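PDB 3RE1: uroporphyrinogen-III synthetase from Pseudomonas syringae pv. tomato, which probably catalyses the cyclization of the linear tetrapyrrole hydroxymethylbilane to uroporphyrinogen III, with release of water, in porphyrin biosynthesis. Local coordinates for residues A[17-22]-A[27-32]; A[41-46]-A[186-191]; A[80-85]-A[109-114]; A[224-227]-A[231-234]. All blocks are in the same frame, centred on the assembly; numbering follows the deposited sequence.

Contacts 1, 2 and 4 belong to the five-stranded parallel sheet of one domain, and contact 3 to the other domain, built on the six-stranded mixed sheet. Contact 1 closes the first crossover, strand 16-19 to helix 23-34. Contact 2, its centre about 11 Å away, joins the next strand, 39-42, to helix 186-191 and so spans the whole excursion through the second domain, within which contact 3 is nested. Contact 4 follows last along the chain, about 17 Å from contact 1 between centres. The centres of contacts 2 and 3 lie about 36 Å apart. The chain thus opens the first domain, builds the second, and returns to finish the first.

Contact 1. Residues A[17-22]-A[27-32]; sequences LLLTRP and AALARV
L29 of helix 23-34 pushes its CD2 methyl into the angle between L19, on strand 16-19, and the guanidinium of R21 just beyond the strand. This is the dense end of the contact. L29 CD2 stands over the centre of one guanidinium face, 3.3 Å from R21 CZ, the two side chains crossing at about a right angle. The same methyl, L29 CD2, meets L19 CD2 at 3.8 Å. R21 gets there through a side chain that starts between its backbone N and carbonyl carbon (chi1 76°) and folds again at chi3, which brings the flat group against L29. There NH1 is hydrogen-bonded to A249 O, which helps to fix the group against the leucine. Packing thins out along the helix: A30 adds only a glancing touch, with its CB 4.4 Å from L19 CD1, and is partly exposed. A28 and R31, on the outer side of the helix, face solvent and stay away from the strand. The strand and the helix that follows it form the first half of a beta-alpha-beta crossover, the unit of strand 16-19, helix 23-34 and strand 39-42 in the parallel sheet.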
loop_
_atom_site.group_PDB
_atom_site.type_symbol
_atom_site.label_atom_id
_atom_site.label_comp_id
_atom_site.label_asym_id
_atom_site.label_seq_id
_atom_site.Cartn_x
_atom_site.Cartn_y
_atom_site.Cartn_z
ATOM N N LEU A 17 20.092 -1.062 4.630
ATOM C CA LEU A 17 18.672 -1.114 4.914
ATOM C C LEU A 17 18.061 -2.491 4.871
ATOM O O LEU A 17 18.556 -3.373 4.190
ATOM C CB LEU A 17 17.953 -0.200 3.941
ATOM C CG LEU A 17 18.441 1.235 4.095
ATOM C CD1 LEU A 17 17.733 2.077 3.077
ATOM C CD2 LEU A 17 18.162 1.756 5.517
ATOM N N LEU A 18 16.985 -2.665 5.624
ATOM C CA LEU A 18 16.203 -3.886 5.604
ATOM C C LEU A 18 14.926 -3.465 4.894
ATOM O O LEU A 18 14.444 -2.362 5.126
ATOM C CB LEU A 18 15.845 -4.318 7.025
ATOM C CG LEU A 18 15.498 -5.797 7.273
ATOM C CD1 LEU A 18 14.468 -5.910 8.386
ATOM C CD2 LEU A 18 14.941 -6.437 6.064
ATOM N N LEU A 19 14.408 -4.318 4.011
ATOM C CA LEU A 19 13.219 -4.021 3.223
ATOM C C LEU A 19 12.253 -5.094 3.563
ATOM O O LEU A 19 12.619 -6.269 3.610
ATOM C CB LEU A 19 13.505 -4.039 1.736
ATOM C CG LEU A 19 14.607 -3.101 1.231
ATOM C CD1 LEU A 19 14.757 -3.226 -0.297
ATOM C CD2 LEU A 19 14.296 -1.708 1.586
ATOM N N THR A 20 11.010 -4.683 3.825
ATOM C CA THR A 20 9.973 -5.615 4.254
ATOM C C THR A 20 8.764 -5.823 3.330
ATOM O O THR A 20 7.917 -6.691 3.590
ATOM C CB THR A 20 9.456 -5.226 5.626
ATOM O OG1 THR A 20 8.801 -3.959 5.526
ATOM C CG2 THR A 20 10.629 -5.155 6.638
ATOM N N ARG A 21 8.696 -5.067 2.238
ATOM C CA ARG A 21 7.579 -5.218 1.315
ATOM C C ARG A 21 7.603 -6.534 0.490
ATOM O O ARG A 21 8.495 -7.366 0.654
ATOM C CB ARG A 21 7.526 -3.981 0.424
ATOM C CG ARG A 21 8.545 -3.927 -0.657
ATOM C CD ARG A 21 8.570 -2.534 -1.196
ATOM N NE ARG A 21 9.131 -1.670 -0.179
ATOM C CZ ARG A 21 8.988 -0.351 -0.128
ATOM N NH1 ARG A 21 8.292 0.287 -1.050
ATOM N NH2 ARG A 21 9.549 0.321 0.867
ATOM N N PRO A 22 6.605 -6.740 -0.391
ATOM C CA PRO A 22 6.502 -7.941 -1.257
ATOM C C PRO A 22 7.750 -8.238 -2.062
ATOM O O PRO A 22 8.505 -7.332 -2.426
ATOM C CB PRO A 22 5.343 -7.606 -2.208
ATOM C CG PRO A 22 4.469 -6.728 -1.375
ATOM C CD PRO A 22 5.435 -5.854 -0.568
ATOM N N ALA A 27 12.495 -6.369 -4.578
ATOM C CA ALA A 27 13.496 -6.789 -5.552
ATOM C C ALA A 27 13.816 -5.617 -6.490
ATOM O O ALA A 27 14.977 -5.400 -6.829
ATOM C CB ALA A 27 13.016 -7.985 -6.312
ATOM N N ALA A 28 12.796 -4.843 -6.865
ATOM C CA ALA A 28 12.980 -3.662 -7.704
ATOM C C ALA A 28 13.549 -2.527 -6.896
ATOM O O ALA A 28 14.443 -1.805 -7.348
ATOM C CB ALA A 28 11.666 -3.231 -8.303
ATOM N N LEU A 29 13.005 -2.357 -5.695
ATOM C CA LEU A 29 13.481 -1.337 -4.789
ATOM C C LEU A 29 14.943 -1.628 -4.508
ATOM O O LEU A 29 15.771 -0.719 -4.441
ATOM C CB LEU A 29 12.680 -1.352 -3.487
ATOM C CG LEU A 29 13.055 -0.277 -2.458
ATOM C CD1 LEU A 29 12.966 1.099 -3.070
ATOM C CD2 LEU A 29 12.148 -0.326 -1.238
ATOM N N ALA A 30 15.245 -2.909 -4.343
ATOM C CA ALA A 30 16.599 -3.355 -4.043
ATOM C C ALA A 30 17.526 -2.897 -5.149
ATOM O O ALA A 30 18.626 -2.414 -4.877
ATOM C CB ALA A 30 16.646 -4.858 -3.911
ATOM N N ARG A 31 17.058 -3.036 -6.392
ATOM C CA ARG A 31 17.792 -2.593 -7.565
ATOM C C ARG A 31 18.062 -1.075 -7.531
ATOM O O ARG A 31 19.217 -0.655 -7.439
ATOM C CB ARG A 31 17.017 -2.973 -8.832
ATOM C CG ARG A 31 17.870 -3.023 -10.095
ATOM C CD ARG A 31 18.786 -4.260 -10.111
ATOM N NE ARG A 31 18.022 -5.508 -10.178
ATOM C CZ ARG A 31 17.518 -6.029 -11.303
ATOM N NH1 ARG A 31 17.693 -5.416 -12.478
ATOM N NH2 ARG A 31 16.829 -7.164 -11.249
ATOM N N VAL A 32 17.012 -0.253 -7.598
ATOM C CA VAL A 32 17.212 1.197 -7.642
ATOM C C VAL A 32 18.076 1.676 -6.483
ATOM O O VAL A 32 18.784 2.684 -6.595
ATOM C CB VAL A 32 15.886 1.974 -7.639
ATOM C CG1 VAL A 32 14.887 1.308 -6.703
ATOM C CG2 VAL A 32 16.158 3.426 -7.216
#

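Contact 2. Residues A[41-46]-A[186-191]; sequences SSLPLL and LQRVEV
A hydrogen-bonded side-chain contact, flanked by a leucine, at the edge of the five-stranded parallel sheet joins outermost strand 39-42 to the short helix 186-191, with a single arginine spanning the gap. R188 on the helix donates from NE to S41 OG over 2.6 Å, the N-H...O angle being 144°. The hydroxyl lies 16° out of the guanidinium plane. A second, weak bond from R188 NH2 reaches the same S41 OG at 2.9 Å, so one serine oxygen takes both N-H groups of that side. S41 presents the oxygen with OG anti to its backbone N (chi1 169°). In the plane of the guanidinium, a water accepts from S42 N at 3.0 Å and, weakly, from R188 NH2, linking the arginine to the strand backbone. L43 completes the grip from another direction: its CB lies over one face of the guanidinium, and L43 CD1 approaches R188 NH1 to 3.9 Å. S42, by contrast, points away, and its OG has a weak hydrogen bond to S26 in helix 23-34. Helix 186-191 and helix 23-34 therefore lie on opposite faces of the edge strand, the helix-sheet-helix layering of a three-layer alpha/beta domain.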
loop_
_atom_site.group_PDB
_atom_site.type_symbol
_atom_site.label_atom_id
_atom_site.label_comp_id
_atom_site.label_asym_id
_atom_site.label_seq_id
_atom_site.Cartn_x
_atom_site.Cartn_y
_atom_site.Cartn_z
ATOM N N SER A 41 18.856 -5.780 2.233
ATOM C CA SER A 41 18.492 -7.176 2.214
ATOM C C SER A 41 16.977 -7.243 2.345
ATOM O O SER A 41 16.373 -6.538 3.156
ATOM C CB SER A 41 19.136 -7.904 3.370
ATOM O OG SER A 41 18.580 -9.210 3.482
ATOM N N SER A 42 16.358 -8.102 1.552
ATOM C CA SER A 42 14.934 -8.165 1.574
ATOM C C SER A 42 14.403 -9.348 2.332
ATOM O O SER A 42 14.784 -10.480 2.088
ATOM C CB SER A 42 14.402 -8.146 0.150
ATOM O OG SER A 42 14.745 -6.909 -0.465
ATOM N N LEU A 43 13.521 -9.047 3.275
ATOM C CA LEU A 43 12.768 -10.038 4.033
ATOM C C LEU A 43 11.265 -9.677 3.890
ATOM O O LEU A 43 10.729 -8.913 4.697
ATOM C CB LEU A 43 13.185 -10.004 5.504
ATOM C CG LEU A 43 12.309 -10.829 6.448
ATOM C CD1 LEU A 43 12.540 -12.302 6.198
ATOM C CD2 LEU A 43 12.628 -10.508 7.871
ATOM N N PRO A 44 10.580 -10.229 2.862
ATOM C CA PRO A 44 9.185 -9.914 2.558
ATOM C C PRO A 44 8.223 -10.234 3.699
ATOM O O PRO A 44 8.207 -11.349 4.210
ATOM C CB PRO A 44 8.903 -10.758 1.319
ATOM C CG PRO A 44 9.758 -11.971 1.521
ATOM C CD PRO A 44 11.051 -11.360 2.039
ATOM N N LEU A 45 7.424 -9.242 4.086
ATOM C CA LEU A 45 6.474 -9.389 5.169
ATOM C C LEU A 45 5.049 -9.440 4.649
ATOM O O LEU A 45 4.174 -9.997 5.307
ATOM C CB LEU A 45 6.645 -8.242 6.161
ATOM C CG LEU A 45 8.028 -8.100 6.806
ATOM C CD1 LEU A 45 7.964 -7.023 7.842
ATOM C CD2 LEU A 45 8.461 -9.399 7.454
ATOM N N LEU A 46 4.827 -8.869 3.466
ATOM C CA LEU A 46 3.518 -8.887 2.813
ATOM C C LEU A 46 3.535 -9.609 1.491
ATOM O O LEU A 46 4.488 -9.527 0.732
ATOM C CB LEU A 46 3.031 -7.470 2.526
ATOM C CG LEU A 46 2.592 -6.617 3.692
ATOM C CD1 LEU A 46 1.612 -7.408 4.546
ATOM C CD2 LEU A 46 3.829 -6.223 4.467
ATOM N N LEU A 186 15.779 -10.887 13.567
ATOM C CA LEU A 186 16.942 -10.450 14.307
ATOM C C LEU A 186 18.233 -10.983 13.661
ATOM O O LEU A 186 19.195 -10.232 13.449
ATOM C CB LEU A 186 16.843 -10.907 15.770
ATOM C CG LEU A 186 17.977 -10.468 16.722
ATOM C CD1 LEU A 186 18.156 -8.937 16.782
ATOM C CD2 LEU A 186 17.767 -11.048 18.126
ATOM N N GLN A 187 18.254 -12.273 13.331
ATOM C CA GLN A 187 19.471 -12.865 12.789
ATOM C C GLN A 187 19.734 -12.286 11.411
ATOM O O GLN A 187 20.873 -12.286 10.927
ATOM C CB GLN A 187 19.383 -14.400 12.732
ATOM C CG GLN A 187 18.682 -14.916 11.505
ATOM C CD GLN A 187 18.690 -16.424 11.425
ATOM O OE1 GLN A 187 18.047 -17.109 12.242
ATOM N NE2 GLN A 187 19.414 -16.961 10.429
ATOM N N ARG A 188 18.676 -11.787 10.779
ATOM C CA ARG A 188 18.832 -11.197 9.466
ATOM C C ARG A 188 19.456 -9.818 9.577
ATOM O O ARG A 188 20.263 -9.426 8.747
ATOM C CB ARG A 188 17.497 -11.111 8.759
ATOM C CG ARG A 188 17.586 -10.545 7.366
ATOM C CD ARG A 188 18.455 -11.400 6.481
ATOM N NE ARG A 188 18.081 -11.193 5.083
ATOM C CZ ARG A 188 17.050 -11.788 4.476
ATOM N NH1 ARG A 188 16.284 -12.657 5.122
ATOM N NH2 ARG A 188 16.793 -11.522 3.208
ATOM N N VAL A 189 19.092 -9.096 10.621
ATOM C CA VAL A 189 19.618 -7.756 10.845
ATOM C C VAL A 189 21.075 -7.808 11.299
ATOM O O VAL A 189 21.852 -6.898 11.000
ATOM C CB VAL A 189 18.764 -6.974 11.897
ATOM C CG1 VAL A 189 19.310 -5.560 12.112
ATOM C CG2 VAL A 189 17.337 -6.886 11.434
ATOM N N GLU A 190 21.432 -8.878 12.011
ATOM C CA GLU A 190 22.787 -9.062 12.554
ATOM C C GLU A 190 23.812 -9.495 11.524
ATOM O O GLU A 190 24.743 -8.757 11.227
ATOM C CB GLU A 190 22.769 -10.063 13.727
ATOM C CG GLU A 190 22.065 -9.522 14.961
ATOM C CD GLU A 190 22.527 -8.104 15.280
ATOM O OE1 GLU A 190 23.663 -7.946 15.787
ATOM O OE2 GLU A 190 21.762 -7.148 15.016
ATOM N N VAL A 191 23.622 -10.689 10.973
ATOM C CA VAL A 191 24.475 -11.233 9.911
ATOM C C VAL A 191 24.609 -10.305 8.702
ATOM O O VAL A 191 25.660 -10.299 8.048
ATOM C CB VAL A 191 23.943 -12.600 9.409
ATOM C CG1 VAL A 191 24.827 -13.153 8.298
ATOM C CG2 VAL A 191 23.843 -13.586 10.572
HETATM O O HOH W 1 17.869 -10.280 0.167
#

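Contact 3. Residues A[80-85]-A[109-114]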
loop_
_atom_site.group_PDB
_atom_site.type_symbol
_atom_site.label_atom_id
_atom_site.label_comp_id
_atom_site.label_asym_id
_atom_site.label_seq_id
_atom_site.Cartn_x
_atom_site.Cartn_y
_atom_site.Cartn_z
ATOM N N LEU A 80 -6.682 -6.787 -10.610
ATOM C CA LEU A 80 -7.652 -7.852 -10.435
ATOM C C LEU A 80 -8.994 -7.395 -10.964
ATOM O O LEU A 80 -9.863 -8.209 -11.284
ATOM C CB LEU A 80 -7.799 -8.210 -8.965
ATOM C CG LEU A 80 -6.772 -9.164 -8.350
ATOM C CD1 LEU A 80 -6.804 -10.537 -9.057
ATOM C CD2 LEU A 80 -5.409 -8.558 -8.460
ATOM N N ALA A 81 -9.156 -6.076 -11.041
ATOM C CA ALA A 81 -10.403 -5.472 -11.461
ATOM C C ALA A 81 -10.516 -5.671 -12.948
ATOM O O ALA A 81 -11.490 -6.256 -13.413
ATOM C CB ALA A 81 -10.442 -3.972 -11.102
ATOM N N ILE A 82 -9.510 -5.205 -13.691
ATOM C CA ILE A 82 -9.466 -5.371 -15.151
ATOM C C ILE A 82 -9.791 -6.822 -15.581
ATOM O O ILE A 82 -10.531 -7.062 -16.545
ATOM C CB ILE A 82 -8.102 -5.002 -15.713
ATOM C CG1 ILE A 82 -7.675 -3.598 -15.293
ATOM C CG2 ILE A 82 -8.147 -5.059 -17.197
ATOM C CD1 ILE A 82 -8.621 -2.412 -15.652
ATOM N N GLU A 83 -9.248 -7.781 -14.849
ATOM C CA GLU A 83 -9.466 -9.179 -15.143
ATOM C C GLU A 83 -10.902 -9.636 -14.964
ATOM O O GLU A 83 -11.341 -10.585 -15.610
ATOM C CB GLU A 83 -8.515 -10.062 -14.329
ATOM C CG GLU A 83 -7.028 -9.837 -14.690
ATOM C CD GLU A 83 -6.742 -9.908 -16.215
ATOM O OE1 GLU A 83 -7.119 -10.914 -16.860
ATOM O OE2 GLU A 83 -6.137 -8.963 -16.775
ATOM N N LEU A 84 -11.639 -8.965 -14.105
ATOM C CA LEU A 84 -13.043 -9.308 -13.907
ATOM C C LEU A 84 -13.951 -8.641 -14.962
ATOM O O LEU A 84 -14.805 -9.308 -15.543
ATOM C CB LEU A 84 -13.473 -8.918 -12.506
ATOM C CG LEU A 84 -13.730 -10.056 -11.530
ATOM C CD1 LEU A 84 -12.567 -11.004 -11.426
ATOM C CD2 LEU A 84 -13.988 -9.396 -10.203
ATOM N N ILE A 85 -13.748 -7.343 -15.195
ATOM C CA ILE A 85 -14.448 -6.605 -16.218
ATOM C C ILE A 85 -14.308 -7.342 -17.546
ATOM O O ILE A 85 -15.296 -7.703 -18.178
ATOM C CB ILE A 85 -13.867 -5.184 -16.381
ATOM C CG1 ILE A 85 -14.305 -4.298 -15.220
ATOM C CG2 ILE A 85 -14.355 -4.535 -17.641
ATOM C CD1 ILE A 85 -13.717 -4.624 -13.861
ATOM N N LEU A 109 -6.562 3.200 -17.195
ATOM C CA LEU A 109 -6.624 3.975 -18.406
ATOM C C LEU A 109 -6.182 3.138 -19.620
ATOM O O LEU A 109 -6.757 3.249 -20.697
ATOM C CB LEU A 109 -5.750 5.213 -18.256
ATOM C CG LEU A 109 -5.971 6.420 -19.158
ATOM C CD1 LEU A 109 -5.592 6.086 -20.589
ATOM C CD2 LEU A 109 -7.432 6.852 -19.060
ATOM N N ASP A 110 -5.184 2.286 -19.435
ATOM C CA ASP A 110 -4.723 1.436 -20.526
ATOM C C ASP A 110 -5.797 0.481 -21.024
ATOM O O ASP A 110 -5.869 0.228 -22.222
ATOM C CB ASP A 110 -3.482 0.617 -20.129
ATOM C CG ASP A 110 -2.205 1.459 -20.083
ATOM O OD1 ASP A 110 -2.164 2.532 -20.751
ATOM O OD2 ASP A 110 -1.245 1.031 -19.380
ATOM N N TYR A 111 -6.607 -0.062 -20.116
ATOM C CA TYR A 111 -7.635 -1.032 -20.520
ATOM C C TYR A 111 -8.846 -0.347 -21.141
ATOM O O TYR A 111 -9.810 -1.007 -21.530
ATOM C CB TYR A 111 -8.092 -1.866 -19.337
ATOM C CG TYR A 111 -9.134 -2.893 -19.681
ATOM C CD1 TYR A 111 -8.832 -3.962 -20.517
ATOM C CD2 TYR A 111 -10.434 -2.807 -19.160
ATOM C CE1 TYR A 111 -9.794 -4.910 -20.836
ATOM C CE2 TYR A 111 -11.386 -3.754 -19.473
ATOM C CZ TYR A 111 -11.060 -4.801 -20.310
ATOM O OH TYR A 111 -11.975 -5.769 -20.634
ATOM N N GLY A 112 -8.778 0.979 -21.235
ATOM C CA GLY A 112 -9.859 1.755 -21.805
ATOM C C GLY A 112 -10.957 2.222 -20.850
ATOM O O GLY A 112 -12.092 2.465 -21.265
ATOM N N LEU A 113 -10.637 2.344 -19.566
ATOM C CA LEU A 113 -11.617 2.849 -18.626
ATOM C C LEU A 113 -11.496 4.369 -18.526
ATOM O O LEU A 113 -10.409 4.944 -18.651
ATOM C CB LEU A 113 -11.452 2.197 -17.258
ATOM C CG LEU A 113 -11.764 0.703 -17.236
ATOM C CD1 LEU A 113 -11.304 0.048 -15.923
ATOM C CD2 LEU A 113 -13.239 0.514 -17.461
ATOM N N ASP A 114 -12.625 5.012 -18.294
ATOM C CA ASP A 114 -12.673 6.442 -18.213
ATOM C C ASP A 114 -12.215 6.869 -16.820
ATOM O O ASP A 114 -12.975 7.454 -16.047
ATOM C CB ASP A 114 -14.103 6.887 -18.520
ATOM C CG ASP A 114 -14.283 8.376 -18.459
ATOM O OD1 ASP A 114 -13.361 9.122 -18.882
ATOM O OD2 ASP A 114 -15.364 8.791 -17.986
#
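Segment 80-85 is a run of regular helix within helix 75-88, whereas 109-114 takes the end of helix 102-110 and the turn that follows it. The two backbones come nearest at I82 and Y111, with CA atoms 7.1 Å apart. G112 ends the second helix in a Schellman motif: its phi is positive (89°), and its N bonds back to L109 O at 3.1 Å. The turn brings Y111 and L113, flanking the glycine, against the first helix. I82 CG2 sits over one face of the Y111 ring, displaced toward the rim, in a CH-pi contact 3.6 Å from the ring centroid. The other branch of the same isoleucine ends in CD1, which lies 3.7 Å from L113 CD1, so that I82 fits into the corner formed by Y111 and L113. In the alpha/beta domain built on the mixed sheet, these helices belong to successive crossovers linking parallel strands 69-72, 97-99 and 115-116, and they pack side by side. I85, one turn after I82, approaches the ring differently: CG2 comes to its edge, near the ring plane, 3.6 Å from Y111 CE2. The tyrosine has its CG anti to the backbone N (chi1 -179°), which carries the ring across to the helix, where OH hydrogen-bonds D86 OD1. P93 and W97 touch both I85 and L113.

Contact 4. Residues A[224-227]-A[231-234]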
loop_
_atom_site.group_PDB
_atom_site.type_symbol
_atom_site.label_atom_id
_atom_site.label_comp_id
_atom_site.label_asym_id
_atom_site.label_seq_id
_atom_site.Cartn_x
_atom_site.Cartn_y
_atom_site.Cartn_z
ATOM N N LEU A 224 13.818 3.846 11.679
ATOM C CA LEU A 224 12.690 3.199 11.054
ATOM C C LEU A 224 12.044 4.116 10.024
ATOM O O LEU A 224 11.516 5.178 10.378
ATOM C CB LEU A 224 11.682 2.763 12.121
ATOM C CG LEU A 224 10.344 2.227 11.606
ATOM C CD1 LEU A 224 10.568 0.963 10.813
ATOM C CD2 LEU A 224 9.392 2.024 12.777
ATOM N N PHE A 225 12.060 3.683 8.768
ATOM C CA PHE A 225 11.504 4.462 7.660
ATOM C C PHE A 225 10.040 4.092 7.289
ATOM O O PHE A 225 9.766 3.082 6.619
ATOM C CB PHE A 225 12.415 4.315 6.433
ATOM C CG PHE A 225 13.781 4.909 6.624
ATOM C CD1 PHE A 225 14.777 4.187 7.270
ATOM C CD2 PHE A 225 14.052 6.220 6.204
ATOM C CE1 PHE A 225 16.029 4.751 7.488
ATOM C CE2 PHE A 225 15.278 6.798 6.411
ATOM C CZ PHE A 225 16.288 6.062 7.052
ATOM N N VAL A 226 9.112 4.922 7.754
ATOM C CA VAL A 226 7.693 4.701 7.561
ATOM C C VAL A 226 7.164 5.528 6.400
ATOM O O VAL A 226 7.633 6.645 6.159
ATOM C CB VAL A 226 6.929 5.063 8.831
ATOM C CG1 VAL A 226 7.618 4.392 9.977
ATOM C CG2 VAL A 226 6.871 6.596 9.030
ATOM N N PRO A 227 6.166 4.999 5.681
ATOM C CA PRO A 227 5.598 5.647 4.506
ATOM C C PRO A 227 4.754 6.881 4.797
ATOM O O PRO A 227 4.626 7.746 3.923
ATOM C CB PRO A 227 4.721 4.544 3.893
ATOM C CG PRO A 227 5.112 3.279 4.579
ATOM C CD PRO A 227 5.486 3.721 5.943
ATOM N N VAL A 231 1.395 5.728 9.667
ATOM C CA VAL A 231 2.270 4.622 9.990
ATOM C C VAL A 231 3.266 5.052 11.048
ATOM O O VAL A 231 3.617 4.256 11.933
ATOM C CB VAL A 231 3.003 4.111 8.747
ATOM C CG1 VAL A 231 4.038 3.014 9.117
ATOM C CG2 VAL A 231 1.977 3.566 7.778
ATOM N N ALA A 232 3.689 6.314 10.982
ATOM C CA ALA A 232 4.604 6.842 11.975
ATOM C C ALA A 232 3.972 6.701 13.364
ATOM O O ALA A 232 4.650 6.340 14.337
ATOM C CB ALA A 232 4.894 8.302 11.697
ATOM N N SER A 233 2.665 6.971 13.439
ATOM C CA SER A 233 1.953 6.942 14.712
ATOM C C SER A 233 1.800 5.503 15.243
ATOM O O SER A 233 1.862 5.300 16.419
ATOM C CB SER A 233 0.595 7.653 14.602
ATOM O OG SER A 233 -0.191 7.402 15.753
ATOM N N LEU A 234 1.642 4.507 14.372
ATOM C CA LEU A 234 1.546 3.133 14.860
ATOM C C LEU A 234 2.868 2.711 15.448
ATOM O O LEU A 234 2.899 1.928 16.392
ATOM C CB LEU A 234 1.202 2.149 13.738
ATOM C CG LEU A 234 -0.183 2.160 13.064
ATOM C CD1 LEU A 234 -0.151 1.262 11.840
ATOM C CD2 LEU A 234 -1.259 1.704 14.040
#
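V226, the last residue of strand 224-226, and V231, in the first turn of helix 229-238, fit together as two branched knobs displaced past each other. The projecting bump is V231 CG1, which enters the notch between the branched carbon of V226 and the ring of P227. V231 CG1 rests 3.6 Å from V226 CB, and it lies equally close to P227 CD. With CG1 anti to the backbone N (chi1 175°), V231 sends this methyl toward the strand end. The proline meets it with its CD edge, the two side chains being set at about a right angle. V231 CG2 grazes the same carbon more loosely, at 4.0 Å from P227 CD.

The reciprocal bump comes from the strand. V226 CG2, set between the backbone N and the carbonyl carbon, is the methyl that meets A232, where the small side chain forms a shallow hollow in the helix surface. Here V226 CG2 is 3.7 Å from A232 CB and as near to A232 CA, touching the helix backbone itself. The close fit goes with a short backbone separation, the CA atoms of V226 and A232 being only 5.8 Å apart. V243 of the adjacent strand touches both V226 and A232 and continues the apolar surface onto the neighbouring strand. F225 turns to the other face, against helix 251-260. The contact joins the end of strand 224-226 to the start of helix 229-238 in the beta-alpha-beta unit completed by strand 243-245 of the parallel sheet.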